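Local coordinates for protein DyP-type peroxidase (Pleurotus ostreatus PC15, PDB 6FSK) that binds heme b and, as a dye-decolorizing peroxidase, probably uses peroxide to oxidise dyes and Mn(II), at residues D349-I353 / D391-I396; G10-G14 / F216-K220; Q397-N402 / F427-Q433. The protein carries 1 engineered substitution. All coordinates share one frame; numbering follows the deposited sequence.

Interaction 1: D349-I353 / D391-I396; sequences DNRRI and DGFHFI. With HEM (protoporphyrin IX containing Fe), chain C.
On one side of the heme pocket, the short 3-10 turn 349-351 is tied to the start of helix 393-401, whose N-cap is Gly392, by a cation-pi stack of Arg351 on Phe395. The guanidinium lies flat over the ring, planes 4° apart, with CZ of Arg351 3.5 Å from the centroid of Phe395 and almost on its normal. A bend at chi2 (-74°) brings the guanidinium across to the helix. At its edge, NH1 of Arg351 donates to O of Asp391 at 3.0 Å, in plane and on a carbonyl lone pair. Water 1 accepts from the same NH1 and donates to OD1 of Asp391 at 2.7 Å; OD2 of Asp391 has its salt bridge with Arg226. A leucine in place of Arg351 would probably leave O of Asp391 without this donor and the face of Phe395 without its cation. Nearer the heme, CD1 of Ile353 and CD1 of Ile396 meet tip to tip at 4.1 Å, while CG1 of Ile353 packs on heme CMD and CD1 of Phe393 reaches heme CBC at 3.5 Å. Segment 349-353 leads into strand 354-360, while Phe393 also rests on helix 102-109 and strand 238-247.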
loop_
_atom_site.group_PDB
_atom_site.type_symbol
_atom_site.label_atom_id
_atom_site.label_comp_id
_atom_site.label_asym_id
_atom_site.label_seq_id
_atom_site.Cartn_x
_atom_site.Cartn_y
_atom_site.Cartn_z
ATOM N N ASP A 349 4.689 12.210 10.689
ATOM C CA ASP A 349 5.041 10.786 10.963
ATOM C C ASP A 349 3.813 9.884 11.046
ATOM O O ASP A 349 3.920 8.749 10.642
ATOM C CB ASP A 349 5.907 10.671 12.232
ATOM C CG ASP A 349 7.292 11.344 12.062
ATOM O OD1 ASP A 349 7.643 11.860 11.006
ATOM O OD2 ASP A 349 8.020 11.279 13.068
ATOM N N ASN A 350 2.686 10.436 11.508
ATOM C CA ASN A 350 1.467 9.661 11.553
ATOM C C ASN A 350 0.810 9.460 10.221
ATOM O O ASN A 350 -0.141 8.701 10.157
ATOM C CB ASN A 350 0.479 10.231 12.576
ATOM C CG ASN A 350 -0.169 11.527 12.130
ATOM O OD1 ASN A 350 0.302 12.244 11.229
ATOM N ND2 ASN A 350 -1.149 11.954 12.917
ATOM N N ARG A 351 1.320 10.004 9.161
ATOM C CA ARG A 351 0.801 9.768 7.817
ATOM C C ARG A 351 1.619 8.726 7.115
ATOM O O ARG A 351 1.268 8.346 6.003
ATOM C CB ARG A 351 0.895 11.043 7.034
ATOM C CG ARG A 351 0.253 12.258 7.728
ATOM C CD ARG A 351 -1.219 12.183 7.668
ATOM N NE ARG A 351 -1.795 13.364 8.330
ATOM C CZ ARG A 351 -2.862 13.360 9.102
ATOM N NH1 ARG A 351 -3.430 12.224 9.466
ATOM N NH2 ARG A 351 -3.323 14.494 9.577
ATOM N N ARG A 352 2.651 8.186 7.745
ATOM C CA ARG A 352 3.524 7.238 7.074
ATOM C C ARG A 352 2.908 5.854 7.115
ATOM O O ARG A 352 2.210 5.481 8.068
ATOM C CB ARG A 352 4.941 7.219 7.707
ATOM C CG ARG A 352 5.572 8.595 7.675
ATOM C CD ARG A 352 5.741 9.216 6.341
ATOM N NE ARG A 352 6.514 8.390 5.390
ATOM C CZ ARG A 352 7.808 8.340 5.299
ATOM N NH1 ARG A 352 8.614 9.013 6.179
ATOM N NH2 ARG A 352 8.360 7.559 4.401
ATOM N N ILE A 353 3.217 5.077 6.067
ATOM C CA ILE A 353 2.772 3.700 5.948
ATOM C C ILE A 353 3.857 2.847 5.422
ATOM O O ILE A 353 4.739 3.307 4.681
ATOM C CB ILE A 353 1.504 3.579 5.014
ATOM C CG1 ILE A 353 1.827 4.082 3.575
ATOM C CG2 ILE A 353 0.321 4.294 5.594
ATOM C CD1 ILE A 353 0.690 3.816 2.606
ATOM N N ASP A 391 -5.250 7.921 10.420
ATOM C CA ASP A 391 -4.167 8.891 10.187
ATOM C C ASP A 391 -3.409 8.617 8.920
ATOM O O ASP A 391 -2.838 9.550 8.290
ATOM C CB ASP A 391 -3.104 8.880 11.307
ATOM C CG ASP A 391 -3.589 9.424 12.658
ATOM O OD1 ASP A 391 -4.645 10.045 12.763
ATOM O OD2 ASP A 391 -2.832 9.200 13.656
ATOM N N GLY A 392 -3.328 7.343 8.516
ATOM C CA GLY A 392 -2.571 6.874 7.397
ATOM C C GLY A 392 -3.345 6.687 6.107
ATOM O O GLY A 392 -3.790 7.613 5.482
ATOM N N PHE A 393 -3.552 5.396 5.812
ATOM C CA PHE A 393 -4.202 5.072 4.544
ATOM C C PHE A 393 -5.443 5.903 4.237
ATOM O O PHE A 393 -5.587 6.441 3.154
ATOM C CB PHE A 393 -4.573 3.585 4.495
ATOM C CG PHE A 393 -5.469 3.285 3.318
ATOM C CD1 PHE A 393 -4.887 3.129 2.038
ATOM C CD2 PHE A 393 -6.848 3.217 3.480
ATOM C CE1 PHE A 393 -5.710 2.958 0.928
ATOM C CE2 PHE A 393 -7.685 3.029 2.351
ATOM C CZ PHE A 393 -7.093 2.905 1.082
ATOM N N HIS A 394 -6.416 5.985 5.156
ATOM C CA HIS A 394 -7.638 6.710 4.818
ATOM C C HIS A 394 -7.359 8.184 4.515
ATOM O O HIS A 394 -7.976 8.733 3.600
ATOM C CB HIS A 394 -8.627 6.578 6.002
ATOM C CG HIS A 394 -9.942 7.258 5.759
ATOM N ND1 HIS A 394 -10.104 8.635 5.780
ATOM C CD2 HIS A 394 -11.145 6.734 5.450
ATOM C CE1 HIS A 394 -11.384 8.914 5.555
ATOM N NE2 HIS A 394 -12.007 7.773 5.279
ATOM N N PHE A 395 -6.580 8.822 5.381
ATOM C CA PHE A 395 -6.262 10.228 5.245
ATOM C C PHE A 395 -5.552 10.500 3.913
ATOM O O PHE A 395 -5.894 11.439 3.153
ATOM C CB PHE A 395 -5.470 10.700 6.423
ATOM C CG PHE A 395 -5.352 12.183 6.481
ATOM C CD1 PHE A 395 -4.342 12.811 5.861
ATOM C CD2 PHE A 395 -6.294 12.924 7.229
ATOM C CE1 PHE A 395 -4.171 14.216 5.938
ATOM C CE2 PHE A 395 -6.185 14.288 7.255
ATOM C CZ PHE A 395 -5.104 14.930 6.655
ATOM N N ILE A 396 -4.586 9.661 3.584
ATOM C CA ILE A 396 -3.841 9.801 2.380
ATOM C C ILE A 396 -4.793 9.777 1.195
ATOM O O ILE A 396 -4.666 10.613 0.273
ATOM C CB ILE A 396 -2.783 8.705 2.187
ATOM C CG1 ILE A 396 -1.623 8.790 3.231
ATOM C CG2 ILE A 396 -2.137 8.732 0.803
ATOM C CD1 ILE A 396 -0.810 7.510 3.378
HETATM C CHA HEM C . 4.915 5.037 -3.945
HETATM C CHB HEM C . 2.629 2.850 -7.583
HETATM C CHC HEM C . -1.329 2.592 -4.854
HETATM C CHD HEM C . 0.855 5.065 -1.304
HETATM C C1A HEM C . 4.677 4.459 -5.193
HETATM C C2A HEM C . 5.625 4.321 -6.254
HETATM C C3A HEM C . 5.010 3.670 -7.251
HETATM C C4A HEM C . 3.654 3.478 -6.834
HETATM C CMA HEM C . 5.577 3.351 -8.592
HETATM C CAA HEM C . 7.048 4.858 -6.228
HETATM C CBA HEM C . 8.150 3.918 -5.760
HETATM C CGA HEM C . 8.081 3.621 -4.285
HETATM O O1A HEM C . 8.449 4.462 -3.463
HETATM O O2A HEM C . 7.665 2.487 -3.935
HETATM C C1B HEM C . 1.317 2.574 -7.188
HETATM C C2B HEM C . 0.361 1.876 -7.919
HETATM C C3B HEM C . -0.768 1.747 -7.172
HETATM C C4B HEM C . -0.458 2.449 -5.918
HETATM C CMB HEM C . 0.521 1.375 -9.332
HETATM C CAB HEM C . -2.093 1.137 -7.418
HETATM C CBB HEM C . -2.298 0.205 -8.323
HETATM C C1C HEM C . -1.180 3.287 -3.693
HETATM C C2C HEM C . -2.111 3.538 -2.677
HETATM C C3C HEM C . -1.532 4.258 -1.674
HETATM C C4C HEM C . -0.146 4.410 -2.049
HETATM C CMC HEM C . -3.532 3.040 -2.708
HETATM C CAC HEM C . -2.062 4.864 -0.421
HETATM C CBC HEM C . -3.346 5.242 -0.258
HETATM C C1D HEM C . 2.177 5.191 -1.740
HETATM C C2D HEM C . 3.220 5.737 -0.819
HETATM C C3D HEM C . 4.382 5.678 -1.576
HETATM C C4D HEM C . 3.987 5.190 -2.886
HETATM C CMD HEM C . 3.080 6.182 0.582
HETATM C CAD HEM C . 5.774 6.163 -1.188
HETATM C CBD HEM C . 5.978 7.625 -1.428
HETATM C CGD HEM C . 7.316 8.093 -0.912
HETATM O O1D HEM C . 7.978 8.747 -1.755
HETATM O O2D HEM C . 7.713 7.743 0.181
HETATM N NA HEM C . 3.406 4.031 -5.583
HETATM N NB HEM C . 0.790 2.991 -6.012
HETATM N NC HEM C . 0.015 3.959 -3.336
HETATM N ND HEM C . 2.670 4.961 -2.958
HETATM FE FE HEM C . 1.715 4.061 -4.502
HETATM O O HOH W 1 -5.901 11.757 11.123
#

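Interaction 2: G10-G14 / F216-K220; sequences GDILG and FILAK
Two loop segments face each other with their backbones well apart, the nearest CA atoms, those of Ile12 and Ile217, being 8.0 Å from one another; no hydrogen bond crosses between them. Residues 10-12 have helix-like phi/psi values but no helical hydrogen bonding, and 216-220 runs on from strand 211-212 toward strand 238-247. Four branched side chains bridge the separation. Ile12 and Ile217 run antiparallel alongside one another, and their CG2 methyls touch at 3.6 Å. In both, chi1 of -56° puts CG1 beside the backbone N and leaves CG2 anti to it, pointing between the two backbones. The same CG2 of Ile12 meets CD2 of Leu218 at 4.0 Å. Beside this pair, Leu13 and Leu218 meet end to end through their CD1 methyls, 3.8 Å apart. CD2 of Leu13 also approaches CG2 of Ile217, at 4.2 Å. Ile354 and Val198 pack against both Leu13 and Ile217, so strands 354-360 and 197-198 add to the apolar surroundings. Polar anchoring comes from outside the pair: O of Asp11 and O of Ile12 accept from Arg356, and O of Ile217 from the hydroxyl of Ser238. Between these two segments the chemistry is purely aliphatic and buried, so this face probably depends on close fit and exclusion of water, while directional bonds from the N-terminal loop to the C-terminal family region come from Arg356 and others outside the pair.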
loop_
_atom_site.group_PDB
_atom_site.type_symbol
_atom_site.label_atom_id
_atom_site.label_comp_id
_atom_site.label_asym_id
_atom_site.label_seq_id
_atom_site.Cartn_x
_atom_site.Cartn_y
_atom_site.Cartn_z
ATOM N N GLY A 10 5.751 -10.890 11.292
ATOM C CA GLY A 10 6.893 -10.582 10.451
ATOM C C GLY A 10 6.601 -9.776 9.180
ATOM O O GLY A 10 7.471 -9.121 8.671
ATOM N N ASP A 11 5.341 -9.724 8.764
ATOM C CA ASP A 11 5.094 -8.859 7.620
ATOM C C ASP A 11 5.124 -7.409 7.960
ATOM O O ASP A 11 5.287 -6.605 7.008
ATOM C CB ASP A 11 3.736 -9.141 6.973
ATOM C CG ASP A 11 3.674 -8.738 5.472
ATOM O OD1 ASP A 11 4.714 -8.933 4.768
ATOM O OD2 ASP A 11 2.570 -8.367 5.030
ATOM N N ILE A 12 4.982 -7.026 9.233
ATOM C CA ILE A 12 4.835 -5.640 9.623
ATOM C C ILE A 12 6.249 -4.998 9.558
ATOM O O ILE A 12 6.449 -4.038 8.879
ATOM C CB ILE A 12 4.195 -5.487 11.027
ATOM C CG1 ILE A 12 2.851 -6.173 11.135
ATOM C CG2 ILE A 12 4.113 -4.055 11.412
ATOM C CD1 ILE A 12 2.420 -6.447 12.521
ATOM N N LEU A 13 7.187 -5.486 10.379
ATOM C CA LEU A 13 8.574 -5.006 10.426
ATOM C C LEU A 13 9.414 -6.145 9.842
ATOM O O LEU A 13 9.526 -7.252 10.395
ATOM C CB LEU A 13 9.019 -4.663 11.830
ATOM C CG LEU A 13 8.292 -3.531 12.534
ATOM C CD1 LEU A 13 8.874 -3.273 13.940
ATOM C CD2 LEU A 13 8.325 -2.232 11.758
ATOM N N GLY A 14 9.965 -5.861 8.692
ATOM C CA GLY A 14 10.683 -6.812 7.886
ATOM C C GLY A 14 10.021 -7.020 6.571
ATOM O O GLY A 14 10.510 -6.600 5.499
ATOM N N PHE A 216 4.115 4.716 15.454
ATOM C CA PHE A 216 3.365 5.132 14.237
ATOM C C PHE A 216 3.033 3.883 13.389
ATOM O O PHE A 216 2.210 4.019 12.480
ATOM C CB PHE A 216 4.183 6.141 13.453
ATOM C CG PHE A 216 4.265 7.456 14.161
ATOM C CD1 PHE A 216 3.135 8.235 14.396
ATOM C CD2 PHE A 216 5.474 7.897 14.694
ATOM C CE1 PHE A 216 3.204 9.435 15.125
ATOM C CE2 PHE A 216 5.490 9.074 15.399
ATOM C CZ PHE A 216 4.385 9.836 15.665
ATOM N N ILE A 217 3.626 2.744 13.722
ATOM C CA ILE A 217 3.392 1.470 12.982
ATOM C C ILE A 217 2.750 0.447 13.874
ATOM O O ILE A 217 1.835 -0.270 13.415
ATOM C CB ILE A 217 4.695 0.897 12.375
ATOM C CG1 ILE A 217 5.404 1.924 11.449
ATOM C CG2 ILE A 217 4.480 -0.473 11.655
ATOM C CD1 ILE A 217 4.575 2.416 10.242
ATOM N N LEU A 218 3.209 0.336 15.126
ATOM C CA LEU A 218 2.750 -0.630 16.067
ATOM C C LEU A 218 1.959 0.021 17.129
ATOM O O LEU A 218 2.428 0.959 17.753
ATOM C CB LEU A 218 3.968 -1.299 16.668
ATOM C CG LEU A 218 4.927 -2.102 15.811
ATOM C CD1 LEU A 218 6.227 -2.449 16.576
ATOM C CD2 LEU A 218 4.266 -3.346 15.307
ATOM N N ALA A 219 0.764 -0.507 17.449
ATOM C CA ALA A 219 -0.017 0.029 18.536
ATOM C C ALA A 219 0.686 -0.108 19.916
ATOM O O ALA A 219 1.386 -1.092 20.164
ATOM C CB ALA A 219 -1.354 -0.668 18.609
ATOM N N LYS A 220 0.486 0.964 20.677
ATOM C CA LYS A 220 0.977 1.099 22.060
ATOM C C LYS A 220 2.479 1.008 22.186
ATOM O O LYS A 220 2.995 0.599 23.219
ATOM C CB LYS A 220 0.332 0.054 22.960
ATOM C CG LYS A 220 -1.182 0.127 22.962
ATOM C CD LYS A 220 -1.865 -0.743 24.009
ATOM C CE LYS A 220 -1.418 -0.440 25.433
ATOM N NZ LYS A 220 -2.301 0.483 26.146
#

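Interaction 3: Q397-N402 / F427-Q433; sequences QESWAN and FDAIIGQ. With HEM (protoporphyrin IX containing Fe), chain C.
The C-terminal part of helix 393-401, with a wider pi-type turn at 397-401, meets a loop at 427-433, and CA of Asn402 comes within 4.5 Å of CA of Gly432. The loop belongs to the proximal side of the heme: OD1 of Asp428 accepts from N of Ile430, an Asx turn, and also from N of Ile431, which extends it to an Asx motif, while OD2 bonds to ND1 of His329, the axial iron ligand. This is the Asp-His pairing of heme peroxidases, and the turn probably helps to fix the carboxylate's orientation. The backbone N of Asp428 in turn donates to O of Ala401 at 3.2 Å, tying the loop to the helix. Gln397, bent at chi2 (74°), crosses obliquely to Ile431. Its NE2 donates to O of Ile431 at 3.0 Å from above the carbonyl plane, and also to OD1 of Asn402 at 2.9 Å. CB of Ala401 packs on CD1 of Ile431 at 3.7 Å. Both branches of Ile431 face the porphyrin, CG2 lying 3.4 Å from heme CHC and CD1 near C2C, while CG2 of Ile430 meets ring B. Two donors grip OD1 of Asn402 from opposite faces of its amide plane: NE2 of Gln397, and the backbone N of Gln433 at 2.8 Å in a nearly straight bond of 168°.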
loop_
_atom_site.group_PDB
_atom_site.type_symbol
_atom_site.label_atom_id
_atom_site.label_comp_id
_atom_site.label_asym_id
_atom_site.label_seq_id
_atom_site.Cartn_x
_atom_site.Cartn_y
_atom_site.Cartn_z
ATOM N N GLN A 397 -5.646 8.761 1.173
ATOM C CA GLN A 397 -6.573 8.637 0.069
ATOM C C GLN A 397 -7.491 9.806 -0.035
ATOM O O GLN A 397 -7.622 10.440 -1.110
ATOM C CB GLN A 397 -7.348 7.359 0.209
ATOM C CG GLN A 397 -8.322 7.028 -0.976
ATOM C CD GLN A 397 -7.552 6.571 -2.220
ATOM O OE1 GLN A 397 -6.795 5.646 -2.182
ATOM N NE2 GLN A 397 -7.666 7.356 -3.292
ATOM N N GLU A 398 -8.180 10.156 1.079
ATOM C CA GLU A 398 -9.243 11.167 0.996
ATOM C C GLU A 398 -8.716 12.565 0.968
ATOM O O GLU A 398 -9.205 13.418 0.192
ATOM C CB GLU A 398 -10.159 11.032 2.200
ATOM C CG GLU A 398 -11.340 11.971 2.157
ATOM C CD GLU A 398 -12.228 12.021 3.370
ATOM O OE1 GLU A 398 -11.875 11.534 4.491
ATOM O OE2 GLU A 398 -13.359 12.616 3.109
ATOM N N SER A 399 -7.800 12.862 1.872
ATOM C CA SER A 399 -7.333 14.223 2.081
ATOM C C SER A 399 -6.223 14.698 1.165
ATOM O O SER A 399 -6.058 15.888 0.970
ATOM C CB SER A 399 -7.001 14.482 3.538
ATOM O OG SER A 399 -8.212 14.562 4.331
ATOM N N TRP A 400 -5.461 13.787 0.579
ATOM C CA TRP A 400 -4.332 14.105 -0.285
ATOM C C TRP A 400 -4.635 13.688 -1.746
ATOM O O TRP A 400 -4.798 14.561 -2.588
ATOM C CB TRP A 400 -3.038 13.486 0.251
ATOM C CG TRP A 400 -2.591 14.100 1.554
ATOM C CD1 TRP A 400 -3.112 15.241 2.210
ATOM C CD2 TRP A 400 -1.491 13.629 2.372
ATOM N NE1 TRP A 400 -2.379 15.470 3.373
ATOM C CE2 TRP A 400 -1.368 14.532 3.456
ATOM C CE3 TRP A 400 -0.629 12.520 2.288
ATOM C CZ2 TRP A 400 -0.420 14.308 4.486
ATOM C CZ3 TRP A 400 0.320 12.341 3.228
ATOM C CH2 TRP A 400 0.441 13.282 4.325
ATOM N N ALA A 401 -4.689 12.392 -2.034
ATOM C CA ALA A 401 -4.878 11.882 -3.405
ATOM C C ALA A 401 -6.181 12.370 -4.041
ATOM O O ALA A 401 -6.157 12.752 -5.224
ATOM C CB ALA A 401 -4.819 10.366 -3.426
ATOM N N ASN A 402 -7.260 12.391 -3.302
ATOM C CA ASN A 402 -8.565 12.715 -3.858
ATOM C C ASN A 402 -8.826 14.246 -3.862
ATOM O O ASN A 402 -9.905 14.687 -4.272
ATOM C CB ASN A 402 -9.682 12.088 -3.015
ATOM C CG ASN A 402 -9.777 10.596 -3.067
ATOM O OD1 ASN A 402 -9.016 9.888 -3.794
ATOM N ND2 ASN A 402 -10.790 10.098 -2.386
ATOM N N PHE A 427 -5.961 15.937 -9.164
ATOM C CA PHE A 427 -5.955 14.603 -8.597
ATOM C C PHE A 427 -4.611 13.887 -8.781
ATOM O O PHE A 427 -3.912 14.054 -9.790
ATOM C CB PHE A 427 -7.084 13.696 -9.230
ATOM C CG PHE A 427 -8.453 14.075 -8.766
ATOM C CD1 PHE A 427 -9.066 15.184 -9.290
ATOM C CD2 PHE A 427 -9.082 13.393 -7.780
ATOM C CE1 PHE A 427 -10.336 15.581 -8.861
ATOM C CE2 PHE A 427 -10.341 13.784 -7.326
ATOM C CZ PHE A 427 -10.955 14.890 -7.882
ATOM N N ASP A 428 -4.318 13.005 -7.823
ATOM C CA ASP A 428 -3.333 11.968 -8.025
ATOM C C ASP A 428 -3.881 11.117 -9.182
ATOM O O ASP A 428 -5.031 10.632 -9.118
ATOM C CB ASP A 428 -3.251 11.151 -6.764
ATOM C CG ASP A 428 -2.309 10.008 -6.850
ATOM O OD1 ASP A 428 -2.313 9.224 -7.859
ATOM O OD2 ASP A 428 -1.525 9.790 -5.850
ATOM N N ALA A 429 -3.153 11.034 -10.295
ATOM C CA ALA A 429 -3.697 10.368 -11.474
ATOM C C ALA A 429 -3.537 8.887 -11.437
ATOM O O ALA A 429 -4.059 8.166 -12.284
ATOM C CB ALA A 429 -3.044 10.949 -12.734
ATOM N N ILE A 430 -2.859 8.383 -10.449
ATOM C CA ILE A 430 -2.757 6.925 -10.295
ATOM C C ILE A 430 -3.903 6.400 -9.424
ATOM O O ILE A 430 -4.634 5.517 -9.798
ATOM C CB ILE A 430 -1.380 6.508 -9.716
ATOM C CG1 ILE A 430 -0.264 7.035 -10.570
ATOM C CG2 ILE A 430 -1.302 5.011 -9.507
ATOM C CD1 ILE A 430 -0.191 6.475 -11.962
ATOM N N ILE A 431 -4.071 6.979 -8.253
ATOM C CA ILE A 431 -5.048 6.509 -7.272
ATOM C C ILE A 431 -6.152 7.486 -6.885
ATOM O O ILE A 431 -7.070 7.119 -6.174
ATOM C CB ILE A 431 -4.379 5.996 -5.937
ATOM C CG1 ILE A 431 -3.642 7.141 -5.212
ATOM C CG2 ILE A 431 -3.407 4.891 -6.167
ATOM C CD1 ILE A 431 -3.385 6.947 -3.759
ATOM N N GLY A 432 -6.044 8.740 -7.309
ATOM C CA GLY A 432 -7.090 9.715 -6.851
ATOM C C GLY A 432 -8.474 9.387 -7.357
ATOM O O GLY A 432 -8.598 9.009 -8.563
ATOM N N GLN A 433 -9.493 9.437 -6.511
ATOM C CA GLN A 433 -10.846 9.093 -6.893
ATOM C C GLN A 433 -11.734 10.256 -6.616
ATOM O O GLN A 433 -11.539 11.002 -5.608
ATOM C CB GLN A 433 -11.339 7.899 -6.061
ATOM C CG GLN A 433 -10.561 6.652 -6.361
ATOM C CD GLN A 433 -11.186 5.367 -5.820
ATOM O OE1 GLN A 433 -11.552 4.463 -6.617
ATOM N NE2 GLN A 433 -11.346 5.299 -4.513
HETATM C CHA HEM C . 4.915 5.037 -3.945
HETATM C CHB HEM C . 2.629 2.850 -7.583
HETATM C CHC HEM C . -1.329 2.592 -4.854
HETATM C CHD HEM C . 0.855 5.065 -1.304
HETATM C C1A HEM C . 4.677 4.459 -5.193
HETATM C C2A HEM C . 5.625 4.321 -6.254
HETATM C C3A HEM C . 5.010 3.670 -7.251
HETATM C C4A HEM C . 3.654 3.478 -6.834
HETATM C CMA HEM C . 5.577 3.351 -8.592
HETATM C CAA HEM C . 7.048 4.858 -6.228
HETATM C CBA HEM C . 8.150 3.918 -5.760
HETATM C CGA HEM C . 8.081 3.621 -4.285
HETATM O O1A HEM C . 8.449 4.462 -3.463
HETATM O O2A HEM C . 7.665 2.487 -3.935
HETATM C C1B HEM C . 1.317 2.574 -7.188
HETATM C C2B HEM C . 0.361 1.876 -7.919
HETATM C C3B HEM C . -0.768 1.747 -7.172
HETATM C C4B HEM C . -0.458 2.449 -5.918
HETATM C CMB HEM C . 0.521 1.375 -9.332
HETATM C CAB HEM C . -2.093 1.137 -7.418
HETATM C CBB HEM C . -2.298 0.205 -8.323
HETATM C C1C HEM C . -1.180 3.287 -3.693
HETATM C C2C HEM C . -2.111 3.538 -2.677
HETATM C C3C HEM C . -1.532 4.258 -1.674
HETATM C C4C HEM C . -0.146 4.410 -2.049
HETATM C CMC HEM C . -3.532 3.040 -2.708
HETATM C CAC HEM C . -2.062 4.864 -0.421
HETATM C CBC HEM C . -3.346 5.242 -0.258
HETATM C C1D HEM C . 2.177 5.191 -1.740
HETATM C C2D HEM C . 3.220 5.737 -0.819
HETATM C C3D HEM C . 4.382 5.678 -1.576
HETATM C C4D HEM C . 3.987 5.190 -2.886
HETATM C CMD HEM C . 3.080 6.182 0.582
HETATM C CAD HEM C . 5.774 6.163 -1.188
HETATM C CBD HEM C . 5.978 7.625 -1.428
HETATM C CGD HEM C . 7.316 8.093 -0.912
HETATM O O1D HEM C . 7.978 8.747 -1.755
HETATM O O2D HEM C . 7.713 7.743 0.181
HETATM N NA HEM C . 3.406 4.031 -5.583
HETATM N NB HEM C . 0.790 2.991 -6.012
HETATM N NC HEM C . 0.015 3.959 -3.336
HETATM N ND HEM C . 2.670 4.961 -2.958
HETATM FE FE HEM C . 1.715 4.061 -4.502
#

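Interactions 1 and 3 share helix 393-401 and both touch the heme, their centres about 13 Å apart. The helix continues from one to the other, with O of Ile396 2.9 Å from N of Ala401, a probable hydrogen bond, and Trp400 packing edge-to-face on Phe395 and against Arg351. Both reach heme CBC; interaction 3 also serves the axial-ligand side, while interaction 1 reaches the heme methyl CMD through Ile353. Interaction 2 lies farther from the cofactor, the side chain of Ile217 being about 10 Å from it, yet it touches interaction 1 where Phe216 packs on Asp349 and Asn350. Interactions 2 and 3 do not meet: their nearest atoms are about 12 Å apart.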